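Local coordinates for CPXV018 protein (Cowpox virus, PDB 4PDC) that probably acts as a viral MHC class I-like decoy ligand that engages the NKG2D receptor of natural killer cells and T cells, at residues F6-E11 / S19-D24; E11-D16 / T73-L78; R67-S72 / A111-M116; D77-Y82 / D96-G101. The protein carries 2 engineered substitutions. All coordinates share one frame; numbering follows the deposited sequence.

Contact 1. Residues F6-E11 / S19-D24. Engineered in segment 19-24: D24 (natural residue Tyr).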
# COMPACT_ATOMS: atom_id res chain seq x y z
N PHE E 6 -8.60 15.55 1.71
CA PHE E 6 -7.63 15.90 0.68
C PHE E 6 -8.36 16.44 -0.54
O PHE E 6 -9.23 15.76 -1.08
CB PHE E 6 -6.79 14.69 0.28
CG PHE E 6 -5.96 14.13 1.40
CD1 PHE E 6 -6.52 13.28 2.34
CD2 PHE E 6 -4.62 14.43 1.50
CE1 PHE E 6 -5.77 12.76 3.36
CE2 PHE E 6 -3.85 13.91 2.52
CZ PHE E 6 -4.43 13.07 3.45
N ASN E 7 -8.03 17.66 -0.96
CA ASN E 7 -8.65 18.26 -2.14
C ASN E 7 -7.63 18.46 -3.25
O ASN E 7 -6.81 19.38 -3.19
CB ASN E 7 -9.32 19.59 -1.78
CG ASN E 7 -10.21 20.11 -2.89
OD1 ASN E 7 -9.91 21.11 -3.54
ND2 ASN E 7 -11.32 19.41 -3.13
N PHE E 8 -7.68 17.59 -4.25
CA PHE E 8 -6.79 17.67 -5.40
C PHE E 8 -7.42 18.49 -6.51
O PHE E 8 -8.56 18.24 -6.89
CB PHE E 8 -6.47 16.27 -5.93
CG PHE E 8 -5.79 15.39 -4.94
CD1 PHE E 8 -6.53 14.71 -3.98
CD2 PHE E 8 -4.42 15.22 -4.97
CE1 PHE E 8 -5.90 13.89 -3.06
CE2 PHE E 8 -3.78 14.39 -4.05
CZ PHE E 8 -4.53 13.73 -3.09
N ASN E 9 -6.68 19.46 -7.02
CA ASN E 9 -7.16 20.27 -8.13
C ASN E 9 -6.13 20.39 -9.24
O ASN E 9 -4.96 20.70 -8.99
CB ASN E 9 -7.55 21.67 -7.65
CG ASN E 9 -8.16 22.51 -8.76
OD1 ASN E 9 -9.22 22.17 -9.28
ND2 ASN E 9 -7.50 23.60 -9.11
N LEU E 10 -6.57 20.12 -10.47
CA LEU E 10 -5.77 20.34 -11.66
C LEU E 10 -6.52 21.30 -12.57
O LEU E 10 -7.56 20.95 -13.13
CB LEU E 10 -5.48 19.02 -12.39
CG LEU E 10 -4.66 19.13 -13.68
CD1 LEU E 10 -3.29 19.70 -13.41
CD2 LEU E 10 -4.55 17.77 -14.36
N GLU E 11 -5.99 22.52 -12.70
CA GLU E 11 -6.62 23.55 -13.52
C GLU E 11 -5.81 23.79 -14.80
O GLU E 11 -4.66 24.21 -14.73
CB GLU E 11 -6.75 24.86 -12.74
CG GLU E 11 -7.51 25.96 -13.49
CD GLU E 11 -7.60 27.26 -12.70
OE1 GLU E 11 -6.59 27.65 -12.09
OE2 GLU E 11 -8.68 27.88 -12.70
N SER E 19 -1.36 22.69 -10.52
CA SER E 19 -1.64 21.52 -9.71
C SER E 19 -1.55 21.90 -8.24
O SER E 19 -0.53 22.43 -7.81
CB SER E 19 -0.66 20.39 -10.03
OG SER E 19 -0.54 20.21 -11.42
N THR E 20 -2.61 21.65 -7.49
CA THR E 20 -2.62 21.98 -6.07
C THR E 20 -3.32 20.91 -5.24
O THR E 20 -4.22 20.22 -5.72
CB THR E 20 -3.32 23.34 -5.82
OG1 THR E 20 -4.72 23.22 -6.10
CG2 THR E 20 -2.72 24.43 -6.70
N VAL E 21 -2.87 20.75 -4.00
CA VAL E 21 -3.57 19.91 -3.03
C VAL E 21 -3.68 20.64 -1.70
O VAL E 21 -2.74 21.29 -1.26
CB VAL E 21 -2.85 18.57 -2.81
CG1 VAL E 21 -3.74 17.64 -2.00
CG2 VAL E 21 -2.47 17.93 -4.14
N ASP E 22 -4.86 20.54 -1.09
CA ASP E 22 -5.13 21.06 0.25
C ASP E 22 -5.48 19.92 1.19
O ASP E 22 -6.31 19.07 0.86
CB ASP E 22 -6.28 22.07 0.24
CG ASP E 22 -6.01 23.26 -0.65
OD1 ASP E 22 -4.86 23.73 -0.69
OD2 ASP E 22 -6.96 23.73 -1.31
N VAL E 23 -4.84 19.89 2.36
CA VAL E 23 -5.17 18.91 3.38
C VAL E 23 -5.84 19.61 4.55
O VAL E 23 -5.25 20.50 5.17
CB VAL E 23 -3.93 18.16 3.88
CG1 VAL E 23 -4.34 17.02 4.80
CG2 VAL E 23 -3.12 17.64 2.71
N ASP E 24 -7.08 19.22 4.83
CA ASP E 24 -7.86 19.83 5.90
C ASP E 24 -8.10 18.83 7.02
O ASP E 24 -8.55 17.71 6.78
CB ASP E 24 -9.20 20.34 5.37
CG ASP E 24 -9.05 21.36 4.25
OD1 ASP E 24 -8.01 22.03 4.19
OD2 ASP E 24 -10.00 21.50 3.44
O HOH W 1 -6.89 21.90 -3.99
O HOH W 2 -4.99 23.82 -9.04

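Contact 2. Residues E11-D16 / T73-L78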
# COMPACT_ATOMS: atom_id res chain seq x y z
N GLU E 11 -5.99 22.52 -12.70
CA GLU E 11 -6.62 23.55 -13.52
C GLU E 11 -5.81 23.79 -14.80
O GLU E 11 -4.66 24.21 -14.73
CB GLU E 11 -6.75 24.86 -12.74
CG GLU E 11 -7.51 25.96 -13.49
CD GLU E 11 -7.60 27.26 -12.70
OE1 GLU E 11 -6.59 27.65 -12.09
OE2 GLU E 11 -8.68 27.88 -12.70
N ILE E 12 -6.43 23.50 -15.94
CA ILE E 12 -5.83 23.78 -17.24
C ILE E 12 -6.56 24.94 -17.90
O ILE E 12 -7.66 24.76 -18.42
CB ILE E 12 -5.87 22.55 -18.18
CG1 ILE E 12 -5.20 21.34 -17.53
CG2 ILE E 12 -5.20 22.87 -19.51
CD1 ILE E 12 -6.17 20.43 -16.82
N ASN E 13 -5.95 26.11 -17.85
CA ASN E 13 -6.50 27.32 -18.46
C ASN E 13 -5.60 27.76 -19.59
O ASN E 13 -4.60 28.44 -19.37
CB ASN E 13 -6.66 28.43 -17.42
CG ASN E 13 -7.43 29.63 -17.94
OD1 ASN E 13 -7.41 29.93 -19.14
ND2 ASN E 13 -8.10 30.34 -17.04
N GLY E 14 -5.94 27.36 -20.81
CA GLY E 14 -5.11 27.68 -21.96
C GLY E 14 -3.77 26.98 -21.88
O GLY E 14 -3.71 25.75 -21.78
N SER E 15 -2.69 27.76 -21.88
CA SER E 15 -1.34 27.22 -22.01
C SER E 15 -0.66 26.90 -20.67
O SER E 15 0.29 26.13 -20.64
CB SER E 15 -0.47 28.19 -22.80
OG SER E 15 -0.40 29.45 -22.16
N ASP E 16 -1.14 27.50 -19.58
CA ASP E 16 -0.56 27.22 -18.27
C ASP E 16 -1.48 26.31 -17.46
O ASP E 16 -2.70 26.33 -17.62
CB ASP E 16 -0.27 28.52 -17.51
CG ASP E 16 -1.51 29.33 -17.23
OD1 ASP E 16 -2.45 29.28 -18.04
OD2 ASP E 16 -1.55 30.03 -16.19
N THR E 73 -10.16 22.29 -26.23
CA THR E 73 -10.97 22.91 -25.18
C THR E 73 -10.09 23.82 -24.33
O THR E 73 -9.17 23.34 -23.66
CB THR E 73 -11.63 21.84 -24.29
OG1 THR E 73 -12.39 20.93 -25.10
CG2 THR E 73 -12.55 22.49 -23.26
N PRO E 74 -10.36 25.14 -24.33
CA PRO E 74 -9.43 26.09 -23.71
C PRO E 74 -9.36 26.03 -22.18
O PRO E 74 -8.34 26.42 -21.62
CB PRO E 74 -9.96 27.45 -24.16
CG PRO E 74 -11.41 27.23 -24.37
CD PRO E 74 -11.55 25.82 -24.87
N TYR E 75 -10.42 25.55 -21.53
CA TYR E 75 -10.44 25.50 -20.07
C TYR E 75 -10.97 24.18 -19.54
O TYR E 75 -12.05 23.73 -19.92
CB TYR E 75 -11.28 26.65 -19.51
CG TYR E 75 -11.18 26.82 -18.01
CD1 TYR E 75 -12.03 26.14 -17.15
CD2 TYR E 75 -10.22 27.66 -17.46
CE1 TYR E 75 -11.93 26.29 -15.78
CE2 TYR E 75 -10.11 27.81 -16.08
CZ TYR E 75 -10.97 27.12 -15.25
OH TYR E 75 -10.87 27.27 -13.89
N GLU E 76 -10.19 23.57 -18.65
CA GLU E 76 -10.61 22.36 -17.94
C GLU E 76 -10.14 22.42 -16.50
O GLU E 76 -8.94 22.55 -16.23
CB GLU E 76 -10.05 21.10 -18.61
CG GLU E 76 -10.78 20.69 -19.87
CD GLU E 76 -10.55 19.23 -20.23
OE1 GLU E 76 -9.38 18.78 -20.22
OE2 GLU E 76 -11.55 18.53 -20.52
N ASP E 77 -11.09 22.34 -15.57
CA ASP E 77 -10.80 22.29 -14.15
C ASP E 77 -11.26 20.96 -13.58
O ASP E 77 -12.44 20.62 -13.64
CB ASP E 77 -11.49 23.44 -13.42
CG ASP E 77 -11.08 23.53 -11.96
OD1 ASP E 77 -9.93 23.95 -11.70
OD2 ASP E 77 -11.90 23.18 -11.09
N LEU E 78 -10.31 20.20 -13.04
CA LEU E 78 -10.59 18.88 -12.50
C LEU E 78 -10.34 18.88 -11.00
O LEU E 78 -9.28 19.32 -10.55
CB LEU E 78 -9.73 17.83 -13.19
CG LEU E 78 -10.00 17.64 -14.68
CD1 LEU E 78 -8.86 16.89 -15.33
CD2 LEU E 78 -11.31 16.88 -14.87
O HOH W 3 -9.49 29.44 -20.90

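Contact 3. Residues R67-S72 / A111-M116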
# COMPACT_ATOMS: atom_id res chain seq x y z
N ARG E 67 -2.50 10.83 -17.09
CA ARG E 67 -2.13 10.94 -18.50
C ARG E 67 -3.07 11.88 -19.25
O ARG E 67 -3.82 11.46 -20.13
CB ARG E 67 -2.13 9.55 -19.14
CG ARG E 67 -1.29 8.54 -18.37
CD ARG E 67 -0.75 7.44 -19.25
NE ARG E 67 -1.78 6.49 -19.68
CZ ARG E 67 -2.06 5.35 -19.05
NH1 ARG E 67 -1.40 5.00 -17.96
NH2 ARG E 67 -3.01 4.56 -19.52
N ARG E 68 -3.02 13.15 -18.87
CA ARG E 68 -3.84 14.19 -19.49
C ARG E 68 -3.57 14.27 -20.99
O ARG E 68 -2.42 14.30 -21.42
CB ARG E 68 -3.55 15.54 -18.83
CG ARG E 68 -4.33 16.71 -19.41
CD ARG E 68 -4.07 18.00 -18.62
NE ARG E 68 -2.92 18.75 -19.13
CZ ARG E 68 -1.67 18.60 -18.70
NH1 ARG E 68 -1.38 17.73 -17.75
NH2 ARG E 68 -0.71 19.34 -19.23
N VAL E 69 -4.63 14.29 -21.80
CA VAL E 69 -4.47 14.46 -23.24
C VAL E 69 -4.65 15.93 -23.59
O VAL E 69 -5.51 16.61 -23.02
CB VAL E 69 -5.48 13.61 -24.05
CG1 VAL E 69 -5.27 12.13 -23.76
CG2 VAL E 69 -6.92 14.00 -23.76
N PRO E 70 -3.82 16.46 -24.51
CA PRO E 70 -4.03 17.85 -24.91
C PRO E 70 -5.40 18.02 -25.57
O PRO E 70 -5.88 17.09 -26.21
CB PRO E 70 -2.90 18.11 -25.91
CG PRO E 70 -1.89 17.04 -25.66
CD PRO E 70 -2.67 15.85 -25.20
N THR E 71 -6.02 19.19 -25.39
CA THR E 71 -7.35 19.44 -25.94
C THR E 71 -7.43 20.80 -26.60
O THR E 71 -6.67 21.71 -26.26
CB THR E 71 -8.44 19.38 -24.84
OG1 THR E 71 -8.32 20.53 -23.99
CG2 THR E 71 -8.31 18.12 -24.00
N SER E 72 -8.35 20.93 -27.55
CA SER E 72 -8.66 22.22 -28.14
C SER E 72 -9.57 23.01 -27.18
O SER E 72 -9.73 24.22 -27.32
CB SER E 72 -9.34 22.05 -29.50
OG SER E 72 -10.50 21.25 -29.38
N ALA E 111 -12.88 8.96 -25.03
CA ALA E 111 -11.62 9.18 -24.34
C ALA E 111 -11.44 10.67 -24.07
O ALA E 111 -11.13 11.45 -24.97
CB ALA E 111 -10.46 8.64 -25.16
N THR E 112 -11.63 11.05 -22.81
CA THR E 112 -11.54 12.44 -22.39
C THR E 112 -10.81 12.55 -21.06
O THR E 112 -10.71 11.58 -20.32
CB THR E 112 -12.93 13.06 -22.24
OG1 THR E 112 -13.64 12.34 -21.23
CG2 THR E 112 -13.70 13.00 -23.55
N ASN E 113 -10.33 13.75 -20.77
CA ASN E 113 -9.71 14.02 -19.49
C ASN E 113 -10.72 13.81 -18.36
O ASN E 113 -10.37 13.31 -17.29
CB ASN E 113 -9.14 15.43 -19.45
CG ASN E 113 -7.94 15.60 -20.37
OD1 ASN E 113 -7.15 14.67 -20.55
ND2 ASN E 113 -7.81 16.78 -20.97
N LYS E 114 -11.97 14.16 -18.62
CA LYS E 114 -13.04 14.01 -17.64
C LYS E 114 -13.22 12.55 -17.24
O LYS E 114 -13.31 12.22 -16.05
CB LYS E 114 -14.34 14.57 -18.21
CG LYS E 114 -15.49 14.61 -17.22
CD LYS E 114 -16.74 15.20 -17.87
CE LYS E 114 -17.88 15.30 -16.87
NZ LYS E 114 -19.13 15.81 -17.50
N ASN E 115 -13.26 11.66 -18.23
CA ASN E 115 -13.42 10.23 -17.95
C ASN E 115 -12.20 9.61 -17.29
O ASN E 115 -12.33 8.83 -16.35
CB ASN E 115 -13.75 9.48 -19.24
CG ASN E 115 -15.21 9.63 -19.65
OD1 ASN E 115 -16.10 9.70 -18.80
ND2 ASN E 115 -15.46 9.66 -20.95
N MET E 116 -11.01 9.95 -17.78
CA MET E 116 -9.79 9.41 -17.22
C MET E 116 -9.62 9.85 -15.77
O MET E 116 -9.19 9.07 -14.91
CB MET E 116 -8.58 9.84 -18.04
CG MET E 116 -7.28 9.18 -17.62
SD MET E 116 -5.85 9.80 -18.51
CE MET E 116 -6.30 9.43 -20.20

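Contact 4. Residues D77-Y82 / D96-G101. Engineered in segment 96-101: D96 (natural residue Phe).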
# COMPACT_ATOMS: atom_id res chain seq x y z
N ASP E 77 -11.09 22.34 -15.57
CA ASP E 77 -10.80 22.29 -14.15
C ASP E 77 -11.26 20.96 -13.58
O ASP E 77 -12.44 20.62 -13.64
CB ASP E 77 -11.49 23.44 -13.42
CG ASP E 77 -11.08 23.53 -11.96
OD1 ASP E 77 -9.93 23.95 -11.70
OD2 ASP E 77 -11.90 23.18 -11.09
N LEU E 78 -10.31 20.20 -13.04
CA LEU E 78 -10.59 18.88 -12.50
C LEU E 78 -10.34 18.88 -11.00
O LEU E 78 -9.28 19.32 -10.55
CB LEU E 78 -9.73 17.83 -13.19
CG LEU E 78 -10.00 17.64 -14.68
CD1 LEU E 78 -8.86 16.89 -15.33
CD2 LEU E 78 -11.31 16.88 -14.87
N THR E 79 -11.31 18.40 -10.23
CA THR E 79 -11.14 18.28 -8.79
C THR E 79 -11.43 16.87 -8.32
O THR E 79 -12.36 16.22 -8.80
CB THR E 79 -12.07 19.25 -8.03
OG1 THR E 79 -11.82 20.59 -8.46
CG2 THR E 79 -11.83 19.16 -6.53
N TYR E 80 -10.61 16.40 -7.39
CA TYR E 80 -10.85 15.14 -6.70
C TYR E 80 -10.78 15.37 -5.21
O TYR E 80 -9.76 15.81 -4.69
CB TYR E 80 -9.83 14.09 -7.13
CG TYR E 80 -9.95 12.78 -6.38
CD1 TYR E 80 -11.14 12.05 -6.40
CD2 TYR E 80 -8.88 12.25 -5.68
CE1 TYR E 80 -11.25 10.84 -5.73
CE2 TYR E 80 -8.98 11.05 -5.01
CZ TYR E 80 -10.16 10.35 -5.03
OH TYR E 80 -10.26 9.15 -4.36
N PHE E 81 -11.88 15.07 -4.53
CA PHE E 81 -11.99 15.28 -3.09
C PHE E 81 -12.04 13.92 -2.42
O PHE E 81 -12.84 13.08 -2.81
CB PHE E 81 -13.24 16.10 -2.77
CG PHE E 81 -13.50 16.27 -1.30
CD1 PHE E 81 -12.81 17.22 -0.56
CD2 PHE E 81 -14.45 15.49 -0.66
CE1 PHE E 81 -13.06 17.38 0.79
CE2 PHE E 81 -14.70 15.65 0.69
CZ PHE E 81 -14.01 16.60 1.41
N TYR E 82 -11.16 13.70 -1.45
CA TYR E 82 -11.15 12.44 -0.70
C TYR E 82 -11.07 12.73 0.79
O TYR E 82 -10.17 13.44 1.25
CB TYR E 82 -9.98 11.55 -1.13
CG TYR E 82 -9.96 10.24 -0.38
CD1 TYR E 82 -10.79 9.19 -0.76
CD2 TYR E 82 -9.15 10.06 0.73
CE1 TYR E 82 -10.79 8.00 -0.07
CE2 TYR E 82 -9.15 8.87 1.43
CZ TYR E 82 -9.97 7.84 1.02
OH TYR E 82 -9.98 6.65 1.72
N ASP E 96 -15.50 12.75 -4.02
CA ASP E 96 -16.24 13.47 -5.05
C ASP E 96 -15.32 13.79 -6.21
O ASP E 96 -14.11 13.96 -6.04
CB ASP E 96 -16.83 14.77 -4.49
CG ASP E 96 -17.89 14.52 -3.44
OD1 ASP E 96 -18.70 13.58 -3.62
OD2 ASP E 96 -17.92 15.26 -2.44
N TYR E 97 -15.91 13.87 -7.40
CA TYR E 97 -15.21 14.27 -8.61
C TYR E 97 -15.93 15.47 -9.21
O TYR E 97 -17.15 15.42 -9.41
CB TYR E 97 -15.17 13.14 -9.63
CG TYR E 97 -14.69 11.81 -9.10
CD1 TYR E 97 -15.56 10.95 -8.44
CD2 TYR E 97 -13.38 11.40 -9.29
CE1 TYR E 97 -15.13 9.73 -7.96
CE2 TYR E 97 -12.94 10.18 -8.82
CZ TYR E 97 -13.82 9.35 -8.15
OH TYR E 97 -13.39 8.13 -7.68
N LEU E 98 -15.19 16.54 -9.50
CA LEU E 98 -15.76 17.73 -10.13
C LEU E 98 -15.09 18.03 -11.46
O LEU E 98 -13.86 17.98 -11.57
CB LEU E 98 -15.63 18.97 -9.23
CG LEU E 98 -16.03 18.87 -7.76
CD1 LEU E 98 -15.67 20.15 -7.02
CD2 LEU E 98 -17.51 18.60 -7.65
N TYR E 99 -15.91 18.35 -12.45
CA TYR E 99 -15.44 18.86 -13.73
C TYR E 99 -15.99 20.26 -13.90
O TYR E 99 -17.21 20.45 -13.98
CB TYR E 99 -15.87 17.95 -14.88
CG TYR E 99 -15.32 18.38 -16.22
CD1 TYR E 99 -16.02 19.27 -17.03
CD2 TYR E 99 -14.10 17.91 -16.68
CE1 TYR E 99 -15.52 19.67 -18.25
CE2 TYR E 99 -13.59 18.31 -17.90
CZ TYR E 99 -14.31 19.18 -18.68
OH TYR E 99 -13.81 19.58 -19.90
N ASN E 100 -15.11 21.25 -13.93
CA ASN E 100 -15.51 22.65 -13.93
C ASN E 100 -16.49 22.95 -12.80
O ASN E 100 -17.48 23.66 -12.97
CB ASN E 100 -16.11 23.03 -15.29
CG ASN E 100 -15.08 22.97 -16.41
OD1 ASN E 100 -13.88 23.07 -16.17
ND2 ASN E 100 -15.54 22.81 -17.64
N GLY E 101 -16.20 22.40 -11.62
CA GLY E 101 -16.95 22.70 -10.42
C GLY E 101 -18.23 21.91 -10.26
O GLY E 101 -18.89 22.01 -9.22
O HOH W 4 -13.56 21.24 -10.91

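Contact 1. Residues F6-E11 / S19-D24
F8 and V21 sit directly opposite one another, their side chains side by side and pointing the same way. V21 lays CG1 over one face of the phenyl ring, 4.0 Å from the centroid of F8 and displaced toward the rim, while V21 CG2 presses on ring atom CD2 of F8 at 3.4 Å. Two residues along the strands the pattern recurs: V23 CG1 covers a face of the F6 ring, 4.2 Å from its centroid, and V23 CG2 touches F6 CD2. Both phenylalanines have CG anti to the carbonyl carbon (chi1 -63° for F6 and -61° for F8); this shared torsion sets the two rings in the same relation to the backbone, and each meets its valine in the same way. L10 CD1 meets S19 OG on this same face.

N7, N9, T20 and D22 occupy the other face. T20 OG1 packs 3.6 Å from N9 CB, and a water joins T20 OG1 to the carbonyl of N9, weakly at the N9 end. The backbones are tied by paired bonds, N7 with D22 and N9 with T20; N9 N reaches T20 O at 2.9 Å.

Beyond the phenylalanine face, F59 and F62 of helix 51-64 meet F8, and Y55 and F129 meet F6. This is the antiparallel hairpin 2-13/16-25, whose aromatic face packs under helices as in the platform of MHC class I-like folds.

Contact 2. Residues E11-D16 / T73-L78
An antiparallel pairing of strand 11-13 with strand 75-78, where strand 2-13 ends and strand 75-87 begins, two neighbours in the middle of the sheet, brings E11, N13, Y75 and D77 to one face and I12 and E76 to the other. Y75 spans the first face by its hydroxyl: Y75 OH donates to E11 OE2 at 2.6 Å, meeting the anti lone pair of that oxygen, and the carboxylate plane stands 77° from that of the ring. E11 has CG anti to the backbone N (chi1 -175°) and then runs on extended, which carries the carboxylate out to the phenol. D77 OD1 lies beside the same chain, 3.5 Å from E11 CB, and 4.2 Å from E11 OE2. Two like charges this close would tend to raise the proton affinity of one of them, an effect the phenol donor may offset.

N13 comes to the edge of the Y75 ring, its CG in the ring plane 3.4 Å from Y75 CD2, with amide and ring almost perpendicular. On the opposite face I12 CD1 rests 3.5 Å from the carbonyl oxygen of E76. I12 and E76 exchange two backbone bonds, and G14 N adds a third to P74 O at 2.7 Å. G14 opens the central pair of the type II' turn N13-D16, with phi 66°.

Strand 16-25 flanks this pairing through H18 and T17, which touch E11 and I12. The carboxylate of E76 turns away to Y99 OH in strand 90-99 and to N113 at the start of helix 113-126.

Contact 3. Residues R67-S72 / A111-M116
The amide of N113 clasps the backbone of V69 at two points. Its OD1 accepts from V69 N at 2.8 Å, with the donor in the amide plane on a lone pair, and its ND2 donates to V69 O at 3.1 Å, V69 O lying 7° out of the N113 amide plane. Chi1 of -69° puts N113 CG anti to its own carbonyl carbon and 3.8 Å from V69 N, close enough for both ends of the amide to reach V69. With both ends bonded to one residue, and ND2 also donating to E76 OE1, rotation of this buried amide is well fixed. Apolar groups close around it: V69 CG2 approaches OD1 of N113 to 3.3 Å, and T71 CG2 meets ND2 of N113 tip to tip at 3.4 Å. R68 passes obliquely, bringing CG to 3.7 Å from OD1 of N113.

M116 packs one turn along the helix. CG is anti to the backbone N (chi1 -173°), the chain runs extended to SD, which comes to 3.1 Å from R67 O, and a bend at chi3 turns CE toward the same oxygen. T112 is the N-cap: its OG1 accepts from N115 N at 3.1 Å.

Thus the first turn of helix 113-126 is pinned to the loop between helix 51-64 and strand 75-87, with F66 also against M116. Beyond this chain, R67 NH2 pairs in a salt bridge with an acidic side chain of another protein's chain, and M116 packs on a polar side chain of that chain.

Contact 4. Residues D77-Y82 / D96-G101
Y80 lays the CD1-CE1 side of its ring against the CE2 side of Y97, with Y80 CD1 3.5 Å from Y97 CE2. The two side chains run side by side, but their planes are turned 33° apart and the centroids lie 5.2 Å from each other, an oblique pairing. The two residues form a non-hydrogen-bonded pair, and their differing first torsions, CG anti to the backbone N in Y80 (chi1 176°) but anti to the carbonyl carbon in Y97 (chi1 -50°), bring these two ring sides together. On the same face L78 brings CD2 to the edge of the Y99 ring, 3.5 Å from Y99 CD2.

The reverse face carries T79 beside L98, with T79 CB 3.8 Å from L98 CD1, and F81 beside the engineered D96, whose carboxylate plane is nearly parallel to that of the F81 ring, with D96 OD2 3.9 Å from F81 CD2. Paired backbone bonds join T79 to L98 and F81 to D96. Where the strand ends, N100 takes over: its N donates to D77 O, and its side-chain OD1 accepts from D77 N at 2.9 Å. A water bound by D77 OD2, at 2.6 Å, is also held by G101 N and T79 OG1.

The hairpin 75-87/90-99 lies between strand 2-13 on one flank and strand 102-104 on the other. Helix 113-126 covers the tyrosine face: S121 and E122 touch Y80, L118 touches Y97 and W117 touches L78, while W117 also donates to the carbonyl of T79.

Contacts 1, 2 and 4 are successive seams of one antiparallel sheet. Contact 1 and contact 2 share E11 on strand 2-13, and contact 2 and contact 4 share D77 and L78 on strand 75-87; contacts 1 and 4 have centres only about 9 Å apart. Between them L10 N lies 2.8 Å from L78 O and F8 N 2.8 Å from Y80 O, probable hydrogen bonds. Contact 3, its centre about 11 Å from that of contact 2, sets a helix start beside the sheet. E76 of contact 2 reaches both contact 3 and contact 4: its OE1 is 2.7 Å from N113 ND2, its OE2 2.6 Å from Y99 OH. Of the four, contact 3 alone touches the other protein.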